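Local coordinates for protein malonyl-CoA decarboxylase (Rhodopseudomonas palustris, PDB 4KSA) that probably catalyses the decarboxylation of malonyl-CoA and packs as an assembly of four chains, at residues A[189-194]-A[200-205]. Sequence-based numbering, arbitrary orientation.
Sequences KIIRYE and HDWDDL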
loop_
_atom_site.group_PDB
_atom_site.type_symbol
_atom_site.label_atom_id
_atom_site.label_comp_id
_atom_site.label_asym_id
_atom_site.label_seq_id
_atom_site.Cartn_x
_atom_site.Cartn_y
_atom_site.Cartn_z
ATOM N N LYS A 189 -8.678 -0.286 21.433
ATOM C CA LYS A 189 -8.498 0.995 22.092
ATOM C C LYS A 189 -9.811 1.767 22.034
ATOM O O LYS A 189 -10.203 2.391 23.009
ATOM C CB LYS A 189 -7.406 1.809 21.403
ATOM C CG LYS A 189 -6.037 1.157 21.334
ATOM C CD LYS A 189 -5.105 2.010 20.485
ATOM C CE LYS A 189 -3.803 1.312 20.157
ATOM N NZ LYS A 189 -2.849 1.205 21.301
ATOM N N ILE A 190 -10.490 1.716 20.890
ATOM C CA ILE A 190 -11.761 2.419 20.708
ATOM C C ILE A 190 -12.812 1.963 21.721
ATOM O O ILE A 190 -13.644 2.749 22.159
ATOM C CB ILE A 190 -12.331 2.205 19.274
ATOM C CG1 ILE A 190 -11.481 2.946 18.238
ATOM C CG2 ILE A 190 -13.771 2.709 19.200
ATOM C CD1 ILE A 190 -11.643 4.444 18.277
ATOM N N ILE A 191 -12.774 0.692 22.094
ATOM C CA ILE A 191 -13.733 0.166 23.057
ATOM C C ILE A 191 -13.522 0.830 24.415
ATOM O O ILE A 191 -14.359 0.726 25.299
ATOM C CB ILE A 191 -13.590 -1.369 23.213
ATOM C CG1 ILE A 191 -13.844 -2.056 21.864
ATOM C CG2 ILE A 191 -14.573 -1.881 24.248
ATOM C CD1 ILE A 191 -13.691 -3.582 21.883
ATOM N N ARG A 192 -12.405 1.523 24.579
ATOM C CA ARG A 192 -12.115 2.195 25.835
ATOM C C ARG A 192 -12.364 3.700 25.747
ATOM O O ARG A 192 -12.714 4.329 26.741
ATOM C CB ARG A 192 -10.669 1.919 26.243
ATOM C CG ARG A 192 -10.231 2.648 27.494
ATOM C CD ARG A 192 -8.836 2.226 27.944
ATOM N NE ARG A 192 -7.814 2.406 26.910
ATOM C CZ ARG A 192 -7.502 1.499 25.984
ATOM N NH1 ARG A 192 -6.555 1.757 25.087
ATOM N NH2 ARG A 192 -8.129 0.326 25.963
ATOM N N TYR A 193 -12.201 4.259 24.549
ATOM C CA TYR A 193 -12.391 5.693 24.297
ATOM C C TYR A 193 -13.834 6.078 23.917
ATOM O O TYR A 193 -14.130 7.264 23.740
ATOM C CB TYR A 193 -11.483 6.164 23.151
ATOM C CG TYR A 193 -10.006 5.851 23.266
ATOM C CD1 TYR A 193 -9.172 5.980 22.153
ATOM C CD2 TYR A 193 -9.439 5.431 24.470
ATOM C CE1 TYR A 193 -7.816 5.703 22.230
ATOM C CE2 TYR A 193 -8.080 5.148 24.559
ATOM C CZ TYR A 193 -7.275 5.288 23.434
ATOM O OH TYR A 193 -5.927 5.014 23.514
ATOM N N GLU A 194 -14.718 5.095 23.767
ATOM C CA GLU A 194 -16.100 5.383 23.387
ATOM C C GLU A 194 -16.769 6.302 24.407
ATOM O O GLU A 194 -16.754 6.017 25.610
ATOM C CB GLU A 194 -16.904 4.081 23.248
ATOM C CG GLU A 194 -18.390 4.289 22.913
ATOM C CD GLU A 194 -18.621 4.978 21.571
ATOM O OE1 GLU A 194 -19.716 5.550 21.376
ATOM O OE2 GLU A 194 -17.717 4.939 20.708
ATOM N N HIS A 200 -19.072 -3.001 25.938
ATOM C CA HIS A 200 -18.452 -4.010 26.803
ATOM C C HIS A 200 -17.444 -4.865 26.034
ATOM O O HIS A 200 -16.243 -4.609 26.089
ATOM C CB HIS A 200 -19.528 -4.912 27.419
ATOM C CG HIS A 200 -20.118 -4.372 28.687
ATOM N ND1 HIS A 200 -20.638 -3.098 28.785
ATOM C CD2 HIS A 200 -20.258 -4.931 29.911
ATOM C CE1 HIS A 200 -21.071 -2.897 30.017
ATOM N NE2 HIS A 200 -20.853 -3.993 30.720
ATOM N N ASP A 201 -17.923 -5.893 25.339
ATOM C CA ASP A 201 -17.018 -6.726 24.556
ATOM C C ASP A 201 -17.094 -6.325 23.086
ATOM O O ASP A 201 -17.474 -5.200 22.758
ATOM C CB ASP A 201 -17.322 -8.229 24.726
ATOM C CG ASP A 201 -18.756 -8.592 24.392
ATOM O OD1 ASP A 201 -19.331 -7.997 23.458
ATOM O OD2 ASP A 201 -19.302 -9.498 25.056
ATOM N N TRP A 202 -16.742 -7.244 22.198
ATOM C CA TRP A 202 -16.761 -6.947 20.776
ATOM C C TRP A 202 -18.145 -6.947 20.126
ATOM O O TRP A 202 -18.342 -6.340 19.071
ATOM C CB TRP A 202 -15.816 -7.903 20.053
ATOM C CG TRP A 202 -14.402 -7.707 20.505
ATOM C CD1 TRP A 202 -13.826 -8.195 21.642
ATOM C CD2 TRP A 202 -13.409 -6.893 19.870
ATOM N NE1 TRP A 202 -12.539 -7.736 21.757
ATOM C CE2 TRP A 202 -12.256 -6.934 20.682
ATOM C CE3 TRP A 202 -13.384 -6.132 18.692
ATOM C CZ2 TRP A 202 -11.083 -6.243 20.355
ATOM C CZ3 TRP A 202 -12.221 -5.445 18.367
ATOM C CH2 TRP A 202 -11.085 -5.507 19.197
ATOM N N ASP A 203 -19.102 -7.615 20.761
ATOM C CA ASP A 203 -20.466 -7.673 20.247
ATOM C C ASP A 203 -21.083 -6.277 20.302
ATOM O O ASP A 203 -21.888 -5.906 19.445
ATOM C CB ASP A 203 -21.294 -8.645 21.087
ATOM C CG ASP A 203 -20.742 -10.058 21.050
ATOM O OD1 ASP A 203 -20.990 -10.822 22.010
ATOM O OD2 ASP A 203 -20.066 -10.405 20.057
ATOM N N ASP A 204 -20.695 -5.510 21.317
ATOM C CA ASP A 204 -21.185 -4.147 21.499
ATOM C C ASP A 204 -20.600 -3.241 20.427
ATOM O O ASP A 204 -21.327 -2.547 19.716
ATOM C CB ASP A 204 -20.762 -3.608 22.865
ATOM C CG ASP A 204 -21.366 -4.379 24.010
ATOM O OD1 ASP A 204 -21.340 -5.629 23.967
ATOM O OD2 ASP A 204 -21.860 -3.734 24.960
ATOM N N LEU A 205 -19.274 -3.252 20.333
ATOM C CA LEU A 205 -18.548 -2.437 19.366
ATOM C C LEU A 205 -19.018 -2.782 17.951
ATOM O O LEU A 205 -19.369 -1.886 17.177
ATOM C CB LEU A 205 -17.032 -2.676 19.531
ATOM C CG LEU A 205 -15.969 -1.704 18.989
ATOM C CD1 LEU A 205 -15.798 -1.891 17.502
ATOM C CD2 LEU A 205 -16.354 -0.274 19.317
#
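A helix-loop-helix connection in the acetyltransferase-like C-terminal domain brings Ile191, in the last turn of helix 184-193, against Trp202 and Leu205 in the first turn of helix 202-209. The joint is apolar, with no hydrogen bond from one segment to the other. Ile191 supplies most of the first helix's share. Its CG1 lies anti to the carbonyl carbon (chi1 -60°) and the chain runs on extended to CD1, which reaches the indole of Trp202. That methyl sits over the six-membered ring, 3.8 Å from the centroid and only 10° off the ring normal, a CH-pi contact made squarely on the face rather than at an edge. Further back along the same branch, Ile191 CG1 packs on Leu205 CG at 3.6 Å, where the backbones of the two segments come nearest, with 6.6 Å between the CA atoms of Ile191 and Leu205. The other branch, Ile191 CG2, touches the backbone at His200 O (3.7 Å). Leu205 turns its CD2 methyl to Ile190 CG2, 3.9 Å away, the two side chains crossing at about a right angle. Asp201 caps the start of the second helix: OD1 accepts from Asp203 N at 2.7 Å, the N-H meeting the carboxylate on its anti side and 35° out of its plane. A weak bond from His200 N to Asp204 OD2 ties the incoming loop to the same turn. Around this joint, Trp202 and Leu205 also rest on Leu187 of helix 184-193, Ile191 touches Ile199 of the connecting loop, and Trp202 stacks on Trp202 of a second subunit, so the indole belongs to both the joint and the subunit interface. Ile190 of the first helix also packs on Phe231 of strand 230-237, joining the connection to the mixed sheet.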